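Local structure of 2-nitropropane dioxygenase (Streptomyces ansochromogenes, 3BW2) at residues F70-L76 with R107-Y111; H179-D185 with T271-A275; R268-G272 with G316-W320. The protein probably uses a bound flavin mononucleotide and molecular oxygen to oxidise alkyl nitronates such as propionate 3-nitronate, within a TIM-barrel fold. All blocks are in the same frame, centred on the assembly; numbering follows the deposited sequence.

Contact 1 of 3, residues F70-L76 with R107-Y111. With FMN (flavin mononucleotide), chain B.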
loop_
_atom_site.group_PDB
_atom_site.type_symbol
_atom_site.label_atom_id
_atom_site.label_comp_id
_atom_site.label_asym_id
_atom_site.label_seq_id
_atom_site.Cartn_x
_atom_site.Cartn_y
_atom_site.Cartn_z
ATOM N N PHE A 70 20.371 -11.950 8.112
ATOM C CA PHE A 70 19.992 -10.725 8.809
ATOM C C PHE A 70 21.227 -9.903 9.152
ATOM O O PHE A 70 22.259 -10.453 9.548
ATOM C CB PHE A 70 19.249 -11.037 10.111
ATOM C CG PHE A 70 17.940 -11.751 9.922
ATOM C CD1 PHE A 70 17.296 -11.761 8.687
ATOM C CD2 PHE A 70 17.315 -12.367 11.006
ATOM C CE1 PHE A 70 16.049 -12.368 8.536
ATOM C CE2 PHE A 70 16.069 -12.978 10.866
ATOM C CZ PHE A 70 15.435 -12.976 9.629
ATOM N N MET A 71 21.115 -8.588 8.997
ATOM C CA MET A 71 22.212 -7.690 9.321
ATOM C C MET A 71 22.292 -7.569 10.834
ATOM O O MET A 71 21.263 -7.574 11.520
ATOM C CB MET A 71 21.967 -6.294 8.739
ATOM C CG MET A 71 21.945 -6.222 7.227
ATOM S SD MET A 71 23.522 -6.743 6.532
ATOM C CE MET A 71 24.633 -5.576 7.297
ATOM N N PRO A 72 23.515 -7.477 11.382
ATOM C CA PRO A 72 23.649 -7.347 12.834
ATOM C C PRO A 72 22.936 -6.068 13.259
ATOM O O PRO A 72 22.899 -5.096 12.505
ATOM C CB PRO A 72 25.161 -7.257 13.035
ATOM C CG PRO A 72 25.697 -8.087 11.913
ATOM C CD PRO A 72 24.831 -7.658 10.744
ATOM N N GLN A 73 22.364 -6.066 14.458
ATOM C CA GLN A 73 21.663 -4.890 14.947
ATOM C C GLN A 73 22.404 -4.290 16.135
ATOM O O GLN A 73 22.851 -5.008 17.027
ATOM C CB GLN A 73 20.231 -5.252 15.359
ATOM C CG GLN A 73 19.379 -5.842 14.244
ATOM C CD GLN A 73 19.293 -4.941 13.023
ATOM O OE1 GLN A 73 19.929 -5.196 11.999
ATOM N NE2 GLN A 73 18.510 -3.876 13.131
ATOM N N PRO A 74 22.549 -2.959 16.160
ATOM C CA PRO A 74 23.246 -2.295 17.264
ATOM C C PRO A 74 22.419 -2.335 18.544
ATOM O O PRO A 74 21.192 -2.401 18.496
ATOM C CB PRO A 74 23.431 -0.876 16.742
ATOM C CG PRO A 74 22.179 -0.666 15.957
ATOM C CD PRO A 74 22.056 -1.970 15.185
ATOM N N GLU A 75 23.100 -2.299 19.684
ATOM C CA GLU A 75 22.427 -2.324 20.979
ATOM C C GLU A 75 21.635 -1.031 21.165
ATOM O O GLU A 75 21.967 -0.005 20.575
ATOM C CB GLU A 75 23.462 -2.482 22.096
ATOM C CG GLU A 75 22.877 -2.558 23.494
ATOM C CD GLU A 75 23.914 -2.940 24.535
ATOM O OE1 GLU A 75 23.568 -2.968 25.736
ATOM O OE2 GLU A 75 25.072 -3.217 24.154
ATOM N N LEU A 76 20.582 -1.079 21.974
ATOM C CA LEU A 76 19.767 0.110 22.210
ATOM C C LEU A 76 20.531 1.132 23.041
ATOM O O LEU A 76 20.914 0.854 24.176
ATOM C CB LEU A 76 18.468 -0.260 22.930
ATOM C CG LEU A 76 17.496 -1.192 22.203
ATOM C CD1 LEU A 76 18.054 -2.609 22.162
ATOM C CD2 LEU A 76 16.162 -1.172 22.924
ATOM N N ARG A 107 22.773 -10.155 18.924
ATOM C CA ARG A 107 22.288 -9.141 17.994
ATOM C C ARG A 107 22.907 -9.284 16.604
ATOM O O ARG A 107 22.440 -8.669 15.644
ATOM C CB ARG A 107 22.588 -7.741 18.532
ATOM C CG ARG A 107 21.827 -7.375 19.791
ATOM C CD ARG A 107 21.935 -5.883 20.064
ATOM N NE ARG A 107 21.062 -5.460 21.155
ATOM C CZ ARG A 107 21.219 -5.827 22.423
ATOM N NH1 ARG A 107 20.376 -5.392 23.350
ATOM N NH2 ARG A 107 22.223 -6.624 22.765
ATOM N N ASP A 108 23.956 -10.095 16.508
ATOM C CA ASP A 108 24.665 -10.316 15.248
ATOM C C ASP A 108 24.075 -11.463 14.426
ATOM O O ASP A 108 24.259 -11.522 13.215
ATOM C CB ASP A 108 26.132 -10.609 15.543
ATOM C CG ASP A 108 26.305 -11.819 16.431
ATOM O OD1 ASP A 108 26.237 -12.953 15.915
ATOM O OD2 ASP A 108 26.487 -11.637 17.650
ATOM N N ASP A 109 23.382 -12.376 15.097
ATOM C CA ASP A 109 22.758 -13.529 14.450
ATOM C C ASP A 109 23.750 -14.360 13.626
ATOM O O ASP A 109 23.415 -14.857 12.547
ATOM C CB ASP A 109 21.589 -13.067 13.567
ATOM C CG ASP A 109 20.656 -14.209 13.188
ATOM O OD1 ASP A 109 20.304 -15.003 14.082
ATOM O OD2 ASP A 109 20.262 -14.313 12.005
ATOM N N GLY A 110 24.969 -14.500 14.142
ATOM C CA GLY A 110 25.996 -15.283 13.469
ATOM C C GLY A 110 26.475 -14.739 12.138
ATOM O O GLY A 110 27.036 -15.473 11.327
ATOM N N TYR A 111 26.263 -13.448 11.917
ATOM C CA TYR A 111 26.657 -12.784 10.676
ATOM C C TYR A 111 28.061 -13.142 10.167
ATOM O O TYR A 111 28.224 -13.582 9.027
ATOM C CB TYR A 111 26.569 -11.275 10.874
ATOM C CG TYR A 111 26.739 -10.464 9.616
ATOM C CD1 TYR A 111 25.788 -10.514 8.598
ATOM C CD2 TYR A 111 27.828 -9.600 9.463
ATOM C CE1 TYR A 111 25.909 -9.717 7.461
ATOM C CE2 TYR A 111 27.958 -8.800 8.330
ATOM C CZ TYR A 111 26.995 -8.860 7.336
ATOM O OH TYR A 111 27.101 -8.047 6.227
HETATM N N1 FMN B . 12.273 -11.679 4.597
HETATM C C2 FMN B . 13.648 -11.864 4.819
HETATM O O2 FMN B . 14.468 -11.203 4.187
HETATM N N3 FMN B . 14.095 -12.796 5.741
HETATM C C4 FMN B . 13.234 -13.591 6.480
HETATM O O4 FMN B . 13.685 -14.419 7.292
HETATM C C4A FMN B . 11.838 -13.430 6.262
HETATM N N5 FMN B . 10.915 -14.214 6.950
HETATM C C5A FMN B . 9.540 -14.095 6.730
HETATM C C6 FMN B . 8.642 -14.934 7.439
HETATM C C7 FMN B . 7.217 -14.866 7.251
HETATM C C7M FMN B . 6.510 -16.234 7.404
HETATM C C8 FMN B . 6.774 -13.914 6.260
HETATM C C8M FMN B . 5.519 -14.119 5.411
HETATM C C9 FMN B . 7.665 -13.043 5.555
HETATM C C9A FMN B . 9.059 -13.135 5.784
HETATM N N10 FMN B . 9.988 -12.312 5.092
HETATM C C10 FMN B . 11.374 -12.459 5.312
HETATM C "C1'" FMN B . 9.503 -11.152 4.219
HETATM C "C2'" FMN B . 9.554 -11.627 2.744
HETATM O "O2'" FMN B . 10.879 -11.469 2.261
HETATM C "C3'" FMN B . 8.630 -10.778 1.805
HETATM O "O3'" FMN B . 9.057 -9.422 1.938
HETATM C "C4'" FMN B . 7.132 -10.853 2.145
HETATM O "O4'" FMN B . 6.799 -12.226 2.346
HETATM C "C5'" FMN B . 6.273 -10.263 0.987
HETATM O "O5'" FMN B . 4.848 -10.324 1.279
HETATM P P FMN B . 3.823 -11.561 0.975
HETATM O O1P FMN B . 4.639 -11.843 -0.241
HETATM O O2P FMN B . 2.814 -10.431 1.058
HETATM O O3P FMN B . 4.342 -12.131 2.282
HETATM O O HOH W 1 23.338 -12.747 10.125
HETATM O O HOH W 2 21.245 -14.187 9.618
HETATM O O HOH W 3 20.555 -9.392 13.614
#
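Arg107 lies along Gln73 to Leu76 with most of its side chain, and its carbonyl provides the direct hydrogen bond between the loop after barrel strand 65-70 and the one leading into helix 111-120. Gln73 N donates to Arg107 O over 2.9 Å, nearly straight at the hydrogen (164°) but from above the carbonyl plane. Water 3 donates both to Arg107 O and to Met71 O, giving the arginine carbonyl a second partner. With CG anti to the carbonyl carbon (chi1 -67°) and the chain extended to NE, CD of Arg107 passes 3.3 Å from Gln73 O and the guanidinium settles against Glu75, whose CG sits 3.7 Å above the centre of one guanidinium face. The carboxylate and guanidinium planes stack 21° apart, yet Glu75 OE2 and Arg107 NH2 remain 4.7 Å apart; the salt bridge of Arg107 NH1 goes to Asp296 instead. Asp108 packs its CA on Pro72 CB, while its OD1 accepts from Gly110 N in an Asx turn that accompanies the type I' turn from Asp108 to Tyr111. Asp109 turns OD2 to within 3.7 Å of Phe70 CD2 and accepts a hydrogen bond there from water 2, which itself accepts from Phe70 N; Tyr44 N and Lys114 also engage this oxygen. Tyr111 spreads its ring under Pro72, CD of the proline standing 3.6 Å from the tyrosine ring centroid, over the face, in a CH-pi contact, with Met71 SD approaching obliquely, 3.9 Å from Tyr111 CE1. An alanine at Tyr111 would remove this ring and is likely to leave the proline and the methionine sulfur without their aromatic partner. Carbonyl, water and ring contacts probably help to hold the loop that follows Phe70, whose CZ touches FMN O4 at 3.3 Å, placing this surface packing next to the flavin pocket.

Contact 2 of 3, residues H179-D185 with T271-A275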
loop_
_atom_site.group_PDB
_atom_site.type_symbol
_atom_site.label_atom_id
_atom_site.label_comp_id
_atom_site.label_asym_id
_atom_site.label_seq_id
_atom_site.Cartn_x
_atom_site.Cartn_y
_atom_site.Cartn_z
ATOM N N HIS A 179 8.549 -9.200 8.656
ATOM C CA HIS A 179 9.257 -7.961 8.964
ATOM C C HIS A 179 9.496 -6.986 7.821
ATOM O O HIS A 179 9.899 -7.372 6.722
ATOM C CB HIS A 179 10.617 -8.263 9.601
ATOM C CG HIS A 179 10.539 -8.658 11.042
ATOM N ND1 HIS A 179 10.285 -9.950 11.448
ATOM C CD2 HIS A 179 10.673 -7.927 12.172
ATOM C CE1 HIS A 179 10.268 -9.998 12.769
ATOM N NE2 HIS A 179 10.501 -8.784 13.233
ATOM N N GLN A 180 9.246 -5.710 8.099
ATOM C CA GLN A 180 9.501 -4.660 7.128
ATOM C C GLN A 180 11.023 -4.587 7.120
ATOM O O GLN A 180 11.645 -4.580 8.187
ATOM C CB GLN A 180 8.921 -3.331 7.610
ATOM C CG GLN A 180 7.442 -3.163 7.325
ATOM C CD GLN A 180 7.167 -3.059 5.840
ATOM O OE1 GLN A 180 6.589 -3.964 5.236
ATOM N NE2 GLN A 180 7.595 -1.951 5.237
ATOM N N GLY A 181 11.615 -4.542 5.929
ATOM C CA GLY A 181 13.063 -4.488 5.819
ATOM C C GLY A 181 13.687 -3.103 5.905
ATOM O O GLY A 181 14.632 -2.802 5.174
ATOM N N THR A 182 13.159 -2.255 6.786
ATOM C CA THR A 182 13.709 -0.911 6.963
ATOM C C THR A 182 15.148 -1.058 7.470
ATOM O O THR A 182 15.447 -1.958 8.253
ATOM C CB THR A 182 12.887 -0.102 7.988
ATOM O OG1 THR A 182 12.686 -0.895 9.157
ATOM C CG2 THR A 182 11.536 0.286 7.417
ATOM N N HIS A 183 16.038 -0.176 7.025
ATOM C CA HIS A 183 17.442 -0.253 7.420
ATOM C C HIS A 183 17.667 0.188 8.861
ATOM O O HIS A 183 18.663 -0.179 9.489
ATOM C CB HIS A 183 18.295 0.576 6.455
ATOM C CG HIS A 183 18.220 0.102 5.035
ATOM N ND1 HIS A 183 18.904 0.712 4.006
ATOM C CD2 HIS A 183 17.539 -0.927 4.474
ATOM C CE1 HIS A 183 18.647 0.081 2.873
ATOM N NE2 HIS A 183 17.822 -0.917 3.130
ATOM N N ARG A 184 16.729 0.972 9.374
ATOM C CA ARG A 184 16.759 1.463 10.746
ATOM C C ARG A 184 15.311 1.594 11.205
ATOM O O ARG A 184 14.467 2.087 10.459
ATOM C CB ARG A 184 17.449 2.827 10.816
ATOM C CG ARG A 184 18.963 2.757 10.923
ATOM C CD ARG A 184 19.584 4.149 10.857
ATOM N NE ARG A 184 18.939 5.089 11.773
ATOM C CZ ARG A 184 18.980 5.001 13.100
ATOM N NH1 ARG A 184 19.643 4.010 13.685
ATOM N NH2 ARG A 184 18.353 5.907 13.844
ATOM N N ASP A 185 15.017 1.143 12.422
ATOM C CA ASP A 185 13.655 1.220 12.938
ATOM C C ASP A 185 13.465 2.342 13.944
ATOM O O ASP A 185 14.237 2.477 14.889
ATOM C CB ASP A 185 13.246 -0.107 13.589
ATOM C CG ASP A 185 11.852 -0.050 14.208
ATOM O OD1 ASP A 185 10.930 0.479 13.553
ATOM O OD2 ASP A 185 11.672 -0.540 15.345
ATOM N N THR A 271 8.366 -8.993 18.163
ATOM C CA THR A 271 9.817 -8.899 18.036
ATOM C C THR A 271 10.469 -7.550 18.322
ATOM O O THR A 271 11.694 -7.456 18.364
ATOM C CB THR A 271 10.234 -9.316 16.622
ATOM O OG1 THR A 271 9.766 -8.334 15.690
ATOM C CG2 THR A 271 9.614 -10.663 16.256
ATOM N N GLY A 272 9.666 -6.505 18.499
ATOM C CA GLY A 272 10.239 -5.199 18.762
ATOM C C GLY A 272 10.551 -4.430 17.490
ATOM O O GLY A 272 11.140 -3.352 17.544
ATOM N N ARG A 273 10.172 -4.988 16.344
ATOM C CA ARG A 273 10.383 -4.330 15.057
ATOM C C ARG A 273 9.079 -4.505 14.276
ATOM O O ARG A 273 8.392 -5.514 14.425
ATOM C CB ARG A 273 11.556 -4.971 14.298
ATOM C CG ARG A 273 12.517 -3.968 13.634
ATOM C CD ARG A 273 13.740 -4.685 13.049
ATOM N NE ARG A 273 14.799 -3.787 12.574
ATOM C CZ ARG A 273 14.729 -3.033 11.477
ATOM N NH1 ARG A 273 15.757 -2.262 11.136
ATOM N NH2 ARG A 273 13.640 -3.039 10.720
ATOM N N PRO A 274 8.718 -3.521 13.440
ATOM C CA PRO A 274 7.479 -3.606 12.659
ATOM C C PRO A 274 7.400 -4.817 11.739
ATOM O O PRO A 274 8.231 -4.990 10.843
ATOM C CB PRO A 274 7.469 -2.289 11.885
ATOM C CG PRO A 274 8.183 -1.347 12.818
ATOM C CD PRO A 274 9.351 -2.199 13.275
ATOM N N ALA A 275 6.387 -5.649 11.962
ATOM C CA ALA A 275 6.188 -6.849 11.159
ATOM C C ALA A 275 4.687 -7.082 10.996
ATOM O O ALA A 275 3.934 -6.952 11.960
ATOM C CB ALA A 275 6.848 -8.044 11.845
HETATM O O HOH W 4 11.066 -4.468 10.882
HETATM O O HOH W 5 13.503 -1.797 16.746
#
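His179 and Ala275 form an antiparallel, non-hydrogen-bonded bridge, joining two strands of the small three-stranded sheet that accompanies the TIM barrel. Next to it, Gln180 N donates to Pro274 O over 3.0 Å, almost perfectly straight at 177°. The His179 ring is held on two sides: the Ala275 methyl lies over the centre of one face, and at the edge NE2 meets Thr271 OG1 at 2.6 Å, a hydrogen bond in which either atom could be the donor. Thr271 OG1 also receives a weak bond from Arg273 N.

Arg273, extended from CG to NE, carries its guanidinium to Thr182 and grips it end-on. NH1 donates to Thr182 O over 2.9 Å, from above the carbonyl plane, whereas NH2 donates to Thr182 OG1 over 2.8 Å and weakly to the carbonyl as well. Water 4 completes the buried network by accepting from Arg273 NH2 and donating to Gln180 O and Pro274 O, giving Pro274 O a second donor beside Gln180 N and supplying Gln180 O with one as well. CB of Asp185 covers the centre of one guanidinium face, but the charges do not pair; Asp185 OD1 forms its salt bridge with Arg268. Outside the contact, Gln172, an FMN-binding residue, donates to His179 O. Water 5 donates to Asp185 OD2 and Gly272 O, and Asp185 OD1 rests 3.1 Å from Pro274 CD.

Contact 3 of 3, residues R268-G272 with G316-W320. With FMN (flavin mononucleotide), chain B.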
loop_
_atom_site.group_PDB
_atom_site.type_symbol
_atom_site.label_atom_id
_atom_site.label_comp_id
_atom_site.label_asym_id
_atom_site.label_seq_id
_atom_site.Cartn_x
_atom_site.Cartn_y
_atom_site.Cartn_z
ATOM N N ARG A 268 4.972 -4.366 16.639
ATOM C CA ARG A 268 6.263 -4.661 17.246
ATOM C C ARG A 268 6.027 -5.614 18.414
ATOM O O ARG A 268 6.958 -5.991 19.121
ATOM C CB ARG A 268 6.925 -3.376 17.765
ATOM C CG ARG A 268 7.386 -2.401 16.683
ATOM C CD ARG A 268 8.385 -1.376 17.252
ATOM N NE ARG A 268 8.858 -0.422 16.247
ATOM C CZ ARG A 268 8.153 0.612 15.792
ATOM N NH1 ARG A 268 6.930 0.848 16.252
ATOM N NH2 ARG A 268 8.667 1.407 14.861
ATOM N N ALA A 269 4.772 -6.011 18.601
ATOM C CA ALA A 269 4.394 -6.894 19.703
ATOM C C ALA A 269 5.237 -8.153 19.886
ATOM O O ALA A 269 5.606 -8.503 21.003
ATOM C CB ALA A 269 2.923 -7.287 19.566
ATOM N N PHE A 270 5.548 -8.835 18.793
ATOM C CA PHE A 270 6.302 -10.078 18.882
ATOM C C PHE A 270 7.824 -9.980 18.867
ATOM O O PHE A 270 8.502 -10.793 19.497
ATOM C CB PHE A 270 5.868 -11.013 17.750
ATOM C CG PHE A 270 4.405 -11.357 17.775
ATOM C CD1 PHE A 270 3.908 -12.269 18.697
ATOM C CD2 PHE A 270 3.522 -10.754 16.884
ATOM C CE1 PHE A 270 2.550 -12.578 18.734
ATOM C CE2 PHE A 270 2.158 -11.055 16.914
ATOM C CZ PHE A 270 1.673 -11.970 17.842
ATOM N N THR A 271 8.366 -8.993 18.163
ATOM C CA THR A 271 9.817 -8.899 18.036
ATOM C C THR A 271 10.469 -7.550 18.322
ATOM O O THR A 271 11.694 -7.456 18.364
ATOM C CB THR A 271 10.234 -9.316 16.622
ATOM O OG1 THR A 271 9.766 -8.334 15.690
ATOM C CG2 THR A 271 9.614 -10.663 16.256
ATOM N N GLY A 272 9.666 -6.505 18.499
ATOM C CA GLY A 272 10.239 -5.199 18.762
ATOM C C GLY A 272 10.551 -4.430 17.490
ATOM O O GLY A 272 11.140 -3.352 17.544
ATOM N N GLY A 316 -1.593 -16.834 20.243
ATOM C CA GLY A 316 -0.362 -16.439 20.907
ATOM C C GLY A 316 0.843 -16.575 19.998
ATOM O O GLY A 316 1.991 -16.500 20.440
ATOM N N MET A 317 0.581 -16.766 18.712
ATOM C CA MET A 317 1.647 -16.927 17.736
ATOM C C MET A 317 1.844 -15.696 16.858
ATOM O O MET A 317 0.938 -14.871 16.710
ATOM C CB MET A 317 1.345 -18.132 16.843
ATOM C CG MET A 317 1.332 -19.462 17.577
ATOM S SD MET A 317 0.713 -20.785 16.534
ATOM C CE MET A 317 1.972 -20.831 15.279
ATOM N N ALA A 318 3.041 -15.585 16.284
ATOM C CA ALA A 318 3.362 -14.488 15.378
ATOM C C ALA A 318 2.911 -14.944 13.993
ATOM O O ALA A 318 3.684 -15.522 13.234
ATOM C CB ALA A 318 4.868 -14.214 15.385
ATOM N N LEU A 319 1.649 -14.680 13.675
ATOM C CA LEU A 319 1.059 -15.083 12.402
ATOM C C LEU A 319 1.449 -14.195 11.210
ATOM O O LEU A 319 0.593 -13.560 10.590
ATOM C CB LEU A 319 -0.466 -15.120 12.560
ATOM C CG LEU A 319 -0.977 -15.995 13.718
ATOM C CD1 LEU A 319 -2.496 -15.907 13.814
ATOM C CD2 LEU A 319 -0.539 -17.445 13.498
ATOM N N TRP A 320 2.736 -14.157 10.886
ATOM C CA TRP A 320 3.224 -13.343 9.773
ATOM C C TRP A 320 2.401 -13.610 8.508
ATOM O O TRP A 320 2.202 -14.762 8.115
ATOM C CB TRP A 320 4.691 -13.667 9.474
ATOM C CG TRP A 320 5.637 -13.562 10.635
ATOM C CD1 TRP A 320 6.694 -14.392 10.895
ATOM C CD2 TRP A 320 5.658 -12.558 11.662
ATOM N NE1 TRP A 320 7.369 -13.969 12.012
ATOM C CE2 TRP A 320 6.756 -12.846 12.504
ATOM C CE3 TRP A 320 4.856 -11.446 11.954
ATOM C CZ2 TRP A 320 7.073 -12.061 13.619
ATOM C CZ3 TRP A 320 5.172 -10.666 13.065
ATOM C CH2 TRP A 320 6.271 -10.980 13.883
HETATM N N1 FMN B . 12.273 -11.679 4.597
HETATM C C2 FMN B . 13.648 -11.864 4.819
HETATM O O2 FMN B . 14.468 -11.203 4.187
HETATM N N3 FMN B . 14.095 -12.796 5.741
HETATM C C4 FMN B . 13.234 -13.591 6.480
HETATM O O4 FMN B . 13.685 -14.419 7.292
HETATM C C4A FMN B . 11.838 -13.430 6.262
HETATM N N5 FMN B . 10.915 -14.214 6.950
HETATM C C5A FMN B . 9.540 -14.095 6.730
HETATM C C6 FMN B . 8.642 -14.934 7.439
HETATM C C7 FMN B . 7.217 -14.866 7.251
HETATM C C7M FMN B . 6.510 -16.234 7.404
HETATM C C8 FMN B . 6.774 -13.914 6.260
HETATM C C8M FMN B . 5.519 -14.119 5.411
HETATM C C9 FMN B . 7.665 -13.043 5.555
HETATM C C9A FMN B . 9.059 -13.135 5.784
HETATM N N10 FMN B . 9.988 -12.312 5.092
HETATM C C10 FMN B . 11.374 -12.459 5.312
HETATM C "C1'" FMN B . 9.503 -11.152 4.219
HETATM C "C2'" FMN B . 9.554 -11.627 2.744
HETATM O "O2'" FMN B . 10.879 -11.469 2.261
HETATM C "C3'" FMN B . 8.630 -10.778 1.805
HETATM O "O3'" FMN B . 9.057 -9.422 1.938
HETATM C "C4'" FMN B . 7.132 -10.853 2.145
HETATM O "O4'" FMN B . 6.799 -12.226 2.346
HETATM C "C5'" FMN B . 6.273 -10.263 0.987
HETATM O "O5'" FMN B . 4.848 -10.324 1.279
HETATM P P FMN B . 3.823 -11.561 0.975
HETATM O O1P FMN B . 4.639 -11.843 -0.241
HETATM O O2P FMN B . 2.814 -10.431 1.058
HETATM O O3P FMN B . 4.342 -12.131 2.282
#
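The backbones of Phe270 and Ala318 come closest, their CA atoms 6.4 Å apart, where the loop before strand 275-278 faces a chain bent by successive inverse gamma turns centred on Ala318 and Leu319. No hydrogen bond crosses between the segments, and the packing is carried by the Phe270 ring. Its CG stands anti to the carbonyl carbon (chi1 -59°), which swings the ring across to Ala318. There Ala318 CA lies 3.7 Å from the ring centroid, almost on the ring normal, in a CH-pi contact, and the methyl follows with CB 3.8 Å from Phe270 CG. Farther along, the ring's CZ approaches Met317 O at 3.2 Å. That carbonyl is not left to the ring alone, since Asn280 ND2 donates to it and Leu319 N does so weakly.

Trp320 is the second aromatic. The far end of its six-membered ring meets Phe270 with CH2 3.9 Å from CB of the phenylalanine; the ring planes are nearly perpendicular (88°) and meet obliquely. Thr271 adds its CG2 methyl at the indole edge, 3.9 Å from Trp320 CZ2. Ala318 CB also lies over the rim of one indole face, so the small methyl fills the angle between the two aromatics. The His179 ring meets the indole edge-to-face elsewhere, and Trp320 O accepts from His252. At the opposite end of the tryptophan, CB packs 3.6 Å from FMN C7, beside the C7M methyl. The contact is therefore mostly apolar packing, with the Met317 carbonyl as the polar exception: it places an apolar side chain, that of Trp320, against the dimethylbenzene end of the flavin, backed by Phe270, Thr271 and Ala318.

From the N terminus, contact 1 comes first: the loop after strand 65-70 is met by 107-111, closing an excursion that carries helices 81-88 and 90-95 before helix 111-120 begins. Contact 2 opens only later, joining the end of strand 178-179 to 271-275 and closing a much longer loop that includes barrel strands 211-214 and 233-236. Contact 3 starts at 268-272, sharing Thr271 and Gly272 with contact 2, and closes a loop that holds strand 275-278 and helices 281-286 and 296-311. None nests within another; contacts 2 and 3 overlap, and Ala275 packs on Trp320 between them. Contacts 1 and 2 also touch, Gln73 lying near Arg273, while contacts 1 and 3 both reach FMN.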